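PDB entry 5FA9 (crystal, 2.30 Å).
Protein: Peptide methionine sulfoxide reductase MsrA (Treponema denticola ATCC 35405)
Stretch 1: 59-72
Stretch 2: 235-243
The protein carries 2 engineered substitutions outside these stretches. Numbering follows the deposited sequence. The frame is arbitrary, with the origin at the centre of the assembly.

Stretch 1, residues 59-72: DSSVVSLQELLAHY
Stretch 2 235-243: FTKAITTQA

Two segments of one MsrA chain, 59-72 and 235-243, pack together and bury 416 Å² in all. In the first, Asp 59 O accepts from Val 62 N (3.0 Å) and Val 63 N (3.1 Å), closing a turn with Ser 60 at phi/psi -68/-15, Ser 61 at -75/-20 and Val 62 at -103/-56. Val 63 (-120/129) and Ser 64 (-83/160) are extended, and a helix runs from Leu 65 past Tyr 72. The second segment is irregular: Lys 237 (-165/169) and Ala 238 (-82/160) are extended, Ile 239 bends at -69/-34, Thr 240 extends again (-139/170), and a type I turn spans Thr 240 to Ala 243, with Thr 241 at -80/-7 and Gln 242 at -106/10. The register sets CA of Ser 61 6.0 Å from CA of Lys 237, CA of Val 63 6.2 Å from CA of Thr 241, and CA of Glu 67 6.6 Å from CA of Thr 240.

Asp 59 (chi1 t) steadies the first turn by accepting from Ser 61 N at OD1, 3.2 Å. Ser 64 (p) caps the helix: its OG accepts a weak bond from Glu 67 N at 3.3 Å. Glu 67, fully extended (t, t), points toward the second segment and receives Thr 241. Thr 241 OG1 (chi1 p) donates a very short 2.5 Å bond to Glu 67 OE1, while Thr 241 N donates to Glu 67 OE2 at 3.0 Å and weakly to Glu 67 OE1 at 3.3 Å. The carboxylate thus gathers both donors of one threonine, and His 71 NE2 (chi1 m) supports it from one helical turn on, donating to Glu 67 OE1 at 3.2 Å. Gln 242 NE2 lies at the edge of the His 71 ring, 3.9 Å from CE1. The methyl of Thr 241 serves the apolar side, its CG2 3.8 Å from Val 63 CB.

Lys 237 (p, t, m, m) folds its chain along the first turn, with CB 3.2 Å from Ser 61 O and CE 3.3 Å from Ser 60 O. Its NZ donates to Ala 238 O at 2.6 Å and weakly to Val 62 O at 3.5 Å, so the buried ammonium is met by carbonyls and water. Water 2 accepts from Lys 237 NZ (2.9 Å) and Ser 64 N (2.9 Å) and donates to Glu 67 OE2 (2.6 Å), linking lysine and glutamate.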

ATOM      1  N   ASP B  59       3.234  -5.681   2.947  1.00 38.86           N
ATOM      2  CA  ASP B  59       3.643  -4.864   4.083  1.00 37.12           C
ATOM      3  C   ASP B  59       5.124  -5.099   4.357  1.00 33.28           C
ATOM      4  O   ASP B  59       5.526  -6.201   4.735  1.00 36.22           O
ATOM      5  CB  ASP B  59       2.804  -5.196   5.320  1.00 40.92           C
ATOM      6  CG  ASP B  59       3.021  -4.214   6.461  1.00 48.11           C
ATOM      7  OD1 ASP B  59       3.894  -3.328   6.342  1.00 48.83           O
ATOM      8  OD2 ASP B  59       2.316  -4.332   7.484  1.00 46.06           O
ATOM      9  N   SER B  60       5.932  -4.061   4.170  1.00 29.58           N
ATOM     10  CA  SER B  60       7.379  -4.179   4.307  1.00 42.60           C
ATOM     11  C   SER B  60       7.812  -4.437   5.749  1.00 38.24           C
ATOM     12  O   SER B  60       8.949  -4.835   5.999  1.00 31.79           O
ATOM     13  CB  SER B  60       8.065  -2.918   3.777  1.00 36.77           C
ATOM     14  OG  SER B  60       7.639  -1.769   4.488  1.00 39.98           O
ATOM     15  N   SER B  61       6.904  -4.212   6.694  1.00 37.17           N
ATOM     16  CA  SER B  61       7.196  -4.455   8.102  1.00 37.03           C
ATOM     17  C   SER B  61       7.194  -5.949   8.416  1.00 35.33           C
ATOM     18  O   SER B  61       7.750  -6.380   9.425  1.00 38.21           O
ATOM     19  CB  SER B  61       6.188  -3.732   8.995  1.00 44.87           C
ATOM     20  OG  SER B  61       5.006  -4.497   9.161  1.00 45.63           O
ATOM     21  N   VAL B  62       6.562  -6.733   7.547  1.00 30.58           N
ATOM     22  CA  VAL B  62       6.506  -8.178   7.726  1.00 34.33           C
ATOM     23  C   VAL B  62       7.484  -8.879   6.789  1.00 35.38           C
ATOM     24  O   VAL B  62       8.349  -9.636   7.232  1.00 39.28           O
ATOM     25  CB  VAL B  62       5.089  -8.726   7.482  1.00 32.26           C
ATOM     26  CG1 VAL B  62       5.086 -10.244   7.570  1.00 33.89           C
ATOM     27  CG2 VAL B  62       4.110  -8.126   8.480  1.00 28.82           C
ATOM     28  N   VAL B  63       7.342  -8.623   5.492  1.00 34.17           N
ATOM     29  CA  VAL B  63       8.240  -9.201   4.498  1.00 39.30           C
ATOM     30  C   VAL B  63       8.964  -8.099   3.722  1.00 34.37           C
ATOM     31  O   VAL B  63       8.342  -7.164   3.217  1.00 37.29           O
ATOM     32  CB  VAL B  63       7.484 -10.134   3.518  1.00 32.39           C
ATOM     33  CG1 VAL B  63       6.293  -9.423   2.885  1.00 23.74           C
ATOM     34  CG2 VAL B  63       8.429 -10.680   2.456  1.00 29.06           C
ATOM     35  N   SER B  64      10.286  -8.205   3.651  1.00 31.99           N
ATOM     36  CA  SER B  64      11.092  -7.212   2.951  1.00 34.33           C
ATOM     37  C   SER B  64      11.132  -7.489   1.455  1.00 34.08           C
ATOM     38  O   SER B  64      10.851  -8.605   1.013  1.00 33.13           O
ATOM     39  CB  SER B  64      12.514  -7.181   3.513  1.00 32.64           C
ATOM     40  OG  SER B  64      13.166  -8.425   3.322  1.00 30.25           O
ATOM     41  N   LEU B  65      11.469  -6.463   0.680  1.00 38.00           N
ATOM     42  CA  LEU B  65      11.675  -6.610  -0.756  1.00 31.79           C
ATOM     43  C   LEU B  65      12.749  -7.657  -1.033  1.00 33.67           C
ATOM     44  O   LEU B  65      12.682  -8.387  -2.023  1.00 30.76           O
ATOM     45  CB  LEU B  65      12.062  -5.270  -1.385  1.00 32.22           C
ATOM     46  CG  LEU B  65      12.324  -5.265  -2.893  1.00 31.85           C
ATOM     47  CD1 LEU B  65      11.102  -5.757  -3.655  1.00 28.99           C
ATOM     48  CD2 LEU B  65      12.734  -3.878  -3.364  1.00 28.46           C
ATOM     49  N   GLN B  66      13.736  -7.725  -0.144  1.00 33.19           N
ATOM     50  CA  GLN B  66      14.829  -8.681  -0.267  1.00 36.18           C
ATOM     51  C   GLN B  66      14.320 -10.119  -0.241  1.00 41.68           C
ATOM     52  O   GLN B  66      14.731 -10.944  -1.059  1.00 33.24           O
ATOM     53  CB  GLN B  66      15.859  -8.468   0.848  1.00 31.04           C
ATOM     54  CG  GLN B  66      16.800  -7.285   0.627  1.00 34.95           C
ATOM     55  CD  GLN B  66      16.070  -5.960   0.512  1.00 39.90           C
ATOM     56  OE1 GLN B  66      15.183  -5.654   1.311  1.00 34.19           O
ATOM     57  NE2 GLN B  66      16.437  -5.167  -0.488  1.00 36.87           N
ATOM     58  N   GLU B  67      13.426 -10.418   0.697  1.00 32.99           N
ATOM     59  CA  GLU B  67      12.861 -11.758   0.800  1.00 33.48           C
ATOM     60  C   GLU B  67      11.970 -12.073  -0.399  1.00 29.48           C
ATOM     61  O   GLU B  67      11.999 -13.184  -0.925  1.00 37.38           O
ATOM     62  CB  GLU B  67      12.068 -11.921   2.100  1.00 33.01           C
ATOM     63  CG  GLU B  67      11.405 -13.287   2.238  1.00 29.46           C
ATOM     64  CD  GLU B  67      10.746 -13.495   3.587  1.00 43.57           C
ATOM     65  OE1 GLU B  67      10.031 -14.508   3.747  1.00 41.78           O
ATOM     66  OE2 GLU B  67      10.942 -12.653   4.487  1.00 44.89           O
ATOM     67  N   LEU B  68      11.182 -11.090  -0.827  1.00 31.02           N
ATOM     68  CA  LEU B  68      10.295 -11.263  -1.973  1.00 38.80           C
ATOM     69  C   LEU B  68      11.072 -11.585  -3.244  1.00 36.41           C
ATOM     70  O   LEU B  68      10.663 -12.435  -4.035  1.00 36.99           O
ATOM     71  CB  LEU B  68       9.443 -10.013  -2.188  1.00 33.85           C
ATOM     72  CG  LEU B  68       8.302  -9.784  -1.197  1.00 39.03           C
ATOM     73  CD1 LEU B  68       7.500  -8.561  -1.598  1.00 32.06           C
ATOM     74  CD2 LEU B  68       7.405 -11.009  -1.116  1.00 35.77           C
ATOM     75  N   LEU B  69      12.196 -10.903  -3.436  1.00 36.57           N
ATOM     76  CA  LEU B  69      13.043 -11.156  -4.593  1.00 38.73           C
ATOM     77  C   LEU B  69      13.764 -12.491  -4.437  1.00 35.90           C
ATOM     78  O   LEU B  69      14.081 -13.155  -5.423  1.00 39.57           O
ATOM     79  CB  LEU B  69      14.047 -10.020  -4.789  1.00 37.88           C
ATOM     80  CG  LEU B  69      13.436  -8.680  -5.207  1.00 38.78           C
ATOM     81  CD1 LEU B  69      14.517  -7.631  -5.414  1.00 35.70           C
ATOM     82  CD2 LEU B  69      12.594  -8.846  -6.464  1.00 35.93           C
ATOM     83  N   ALA B  70      14.022 -12.875  -3.191  1.00 26.60           N
ATOM     84  CA  ALA B  70      14.622 -14.172  -2.902  1.00 34.08           C
ATOM     85  C   ALA B  70      13.658 -15.292  -3.284  1.00 31.45           C
ATOM     86  O   ALA B  70      14.058 -16.284  -3.892  1.00 38.79           O
ATOM     87  CB  ALA B  70      15.008 -14.271  -1.434  1.00 24.01           C
ATOM     88  N   HIS B  71      12.389 -15.128  -2.918  1.00 29.93           N
ATOM     89  CA  HIS B  71      11.346 -16.070  -3.311  1.00 38.82           C
ATOM     90  C   HIS B  71      11.214 -16.124  -4.826  1.00 32.13           C
ATOM     91  O   HIS B  71      11.045 -17.197  -5.408  1.00 47.07           O
ATOM     92  CB  HIS B  71       9.998 -15.690  -2.689  1.00 31.34           C
ATOM     93  CG  HIS B  71       9.886 -16.018  -1.233  1.00 33.59           C
ATOM     94  ND1 HIS B  71       9.785 -17.311  -0.766  1.00 40.35           N
ATOM     95  CD2 HIS B  71       9.844 -15.219  -0.141  1.00 39.92           C
ATOM     96  CE1 HIS B  71       9.694 -17.294   0.552  1.00 41.43           C
ATOM     97  NE2 HIS B  71       9.728 -16.037   0.957  1.00 41.93           N
ATOM     98  N   TYR B  72      11.282 -14.956  -5.456  1.00 33.58           N
ATOM     99  CA  TYR B  72      11.130 -14.841  -6.900  1.00 35.36           C
ATOM    100  C   TYR B  72      12.197 -15.633  -7.651  1.00 46.51           C
ATOM    101  O   TYR B  72      11.881 -16.410  -8.553  1.00 37.27           O
ATOM    102  CB  TYR B  72      11.172 -13.369  -7.319  1.00 37.18           C
ATOM    103  CG  TYR B  72      11.213 -13.156  -8.816  1.00 45.59           C
ATOM    104  CD1 TYR B  72      10.103 -13.424  -9.606  1.00 35.17           C
ATOM    105  CD2 TYR B  72      12.359 -12.672  -9.435  1.00 35.90           C
ATOM    106  CE1 TYR B  72      10.137 -13.228 -10.973  1.00 33.37           C
ATOM    107  CE2 TYR B  72      12.399 -12.470 -10.801  1.00 38.49           C
ATOM    108  CZ  TYR B  72      11.286 -12.751 -11.565  1.00 38.26           C
ATOM    109  OH  TYR B  72      11.322 -12.553 -12.926  1.00 41.50           O
ATOM    110  N   PHE B 235      14.291  -4.730  17.626  1.00 38.22           N
ATOM    111  CA  PHE B 235      14.231  -4.784  16.171  1.00 35.03           C
ATOM    112  C   PHE B 235      12.835  -4.422  15.672  1.00 42.93           C
ATOM    113  O   PHE B 235      11.848  -4.587  16.389  1.00 34.25           O
ATOM    114  CB  PHE B 235      14.630  -6.173  15.668  1.00 36.15           C
ATOM    115  CG  PHE B 235      16.000  -6.607  16.107  1.00 37.32           C
ATOM    116  CD1 PHE B 235      16.178  -7.285  17.301  1.00 40.69           C
ATOM    117  CD2 PHE B 235      17.111  -6.339  15.323  1.00 36.61           C
ATOM    118  CE1 PHE B 235      17.438  -7.685  17.708  1.00 37.50           C
ATOM    119  CE2 PHE B 235      18.373  -6.737  15.723  1.00 34.95           C
ATOM    120  CZ  PHE B 235      18.536  -7.412  16.918  1.00 39.03           C
ATOM    121  N   THR B 236      12.760  -3.924  14.442  1.00 37.22           N
ATOM    122  CA  THR B 236      11.488  -3.504  13.864  1.00 37.40           C
ATOM    123  C   THR B 236      10.804  -4.647  13.122  1.00 30.52           C
ATOM    124  O   THR B 236       9.601  -4.600  12.869  1.00 32.92           O
ATOM    125  CB  THR B 236      11.674  -2.320  12.898  1.00 35.18           C
ATOM    126  OG1 THR B 236      12.464  -2.735  11.776  1.00 41.70           O
ATOM    127  CG2 THR B 236      12.367  -1.164  13.602  1.00 27.71           C
ATOM    128  N   LYS B 237      11.578  -5.672  12.780  1.00 31.43           N
ATOM    129  CA  LYS B 237      11.051  -6.835  12.076  1.00 32.77           C
ATOM    130  C   LYS B 237      12.026  -8.004  12.139  1.00 30.73           C
ATOM    131  O   LYS B 237      13.174  -7.846  12.550  1.00 29.86           O
ATOM    132  CB  LYS B 237      10.750  -6.493  10.615  1.00 29.00           C
ATOM    133  CG  LYS B 237      11.991  -6.350   9.746  1.00 36.56           C
ATOM    134  CD  LYS B 237      11.634  -5.919   8.332  1.00 31.77           C
ATOM    135  CE  LYS B 237      10.788  -6.969   7.630  1.00 37.35           C
ATOM    136  NZ  LYS B 237      11.514  -8.259   7.472  1.00 44.73           N
ATOM    137  N   ALA B 238      11.558  -9.177  11.725  1.00 27.14           N
ATOM    138  CA  ALA B 238      12.419 -10.345  11.604  1.00 32.48           C
ATOM    139  C   ALA B 238      13.173 -10.287  10.282  1.00 39.83           C
ATOM    140  O   ALA B 238      12.762  -9.582   9.359  1.00 34.81           O
ATOM    141  CB  ALA B 238      11.606 -11.623  11.703  1.00 37.08           C
ATOM    142  N   ILE B 239      14.278 -11.020  10.188  1.00 29.19           N
ATOM    143  CA  ILE B 239      15.085 -11.004   8.975  1.00 32.95           C
ATOM    144  C   ILE B 239      14.333 -11.683   7.828  1.00 38.44           C
ATOM    145  O   ILE B 239      14.446 -11.271   6.672  1.00 41.97           O
ATOM    146  CB  ILE B 239      16.465 -11.679   9.199  1.00 35.77           C
ATOM    147  CG1 ILE B 239      17.384 -11.442   7.998  1.00 29.69           C
ATOM    148  CG2 ILE B 239      16.322 -13.168   9.499  1.00 30.31           C
ATOM    149  CD1 ILE B 239      18.815 -11.874   8.232  1.00 27.67           C
ATOM    150  N   THR B 240      13.554 -12.711   8.159  1.00 29.64           N
ATOM    151  CA  THR B 240      12.685 -13.382   7.196  1.00 40.31           C
ATOM    152  C   THR B 240      11.343 -13.710   7.844  1.00 35.84           C
ATOM    153  O   THR B 240      11.186 -13.590   9.058  1.00 34.00           O
ATOM    154  CB  THR B 240      13.306 -14.691   6.648  1.00 37.74           C
ATOM    155  OG1 THR B 240      13.474 -15.628   7.719  1.00 36.16           O
ATOM    156  CG2 THR B 240      14.652 -14.431   5.984  1.00 33.89           C
ATOM    157  N   THR B 241      10.380 -14.126   7.029  1.00 38.69           N
ATOM    158  CA  THR B 241       9.070 -14.524   7.533  1.00 45.74           C
ATOM    159  C   THR B 241       9.107 -15.940   8.100  1.00 48.17           C
ATOM    160  O   THR B 241       8.132 -16.411   8.686  1.00 47.68           O
ATOM    161  CB  THR B 241       7.995 -14.455   6.434  1.00 42.11           C
ATOM    162  OG1 THR B 241       8.354 -15.326   5.354  1.00 38.78           O
ATOM    163  CG2 THR B 241       7.859 -13.034   5.908  1.00 34.66           C
ATOM    164  N   GLN B 242      10.239 -16.612   7.923  1.00 46.41           N
ATOM    165  CA  GLN B 242      10.388 -18.005   8.325  1.00 36.61           C
ATOM    166  C   GLN B 242      11.237 -18.152   9.583  1.00 43.82           C
ATOM    167  O   GLN B 242      11.612 -19.262   9.961  1.00 51.04           O
ATOM    168  CB  GLN B 242      11.009 -18.813   7.185  1.00 41.32           C
ATOM    169  CG  GLN B 242      10.351 -18.581   5.836  1.00 39.97           C
ATOM    170  CD  GLN B 242      10.910 -19.482   4.755  1.00 45.22           C
ATOM    171  OE1 GLN B 242      11.992 -20.050   4.904  1.00 45.13           O
ATOM    172  NE2 GLN B 242      10.175 -19.616   3.657  1.00 44.38           N
ATOM    173  N   ALA B 243      11.537 -17.030  10.228  1.00 34.65           N
ATOM    174  CA  ALA B 243      12.443 -17.027  11.370  1.00 38.38           C
ATOM    175  C   ALA B 243      11.720 -17.192  12.703  1.00 43.18           C
ATOM    176  O   ALA B 243      12.198 -17.897  13.591  1.00 40.31           O
ATOM    177  CB  ALA B 243      13.266 -15.748  11.379  1.00 32.07           C
TER
HETATM  178  O   HOH W   1       8.467  -9.084  11.212  1.00 40.16           O
HETATM  179  O   HOH W   2      11.458 -10.267   5.333  1.00 33.39           O
HETATM  180  O   HOH W   3      13.941  -8.464   6.178  1.00 38.17           O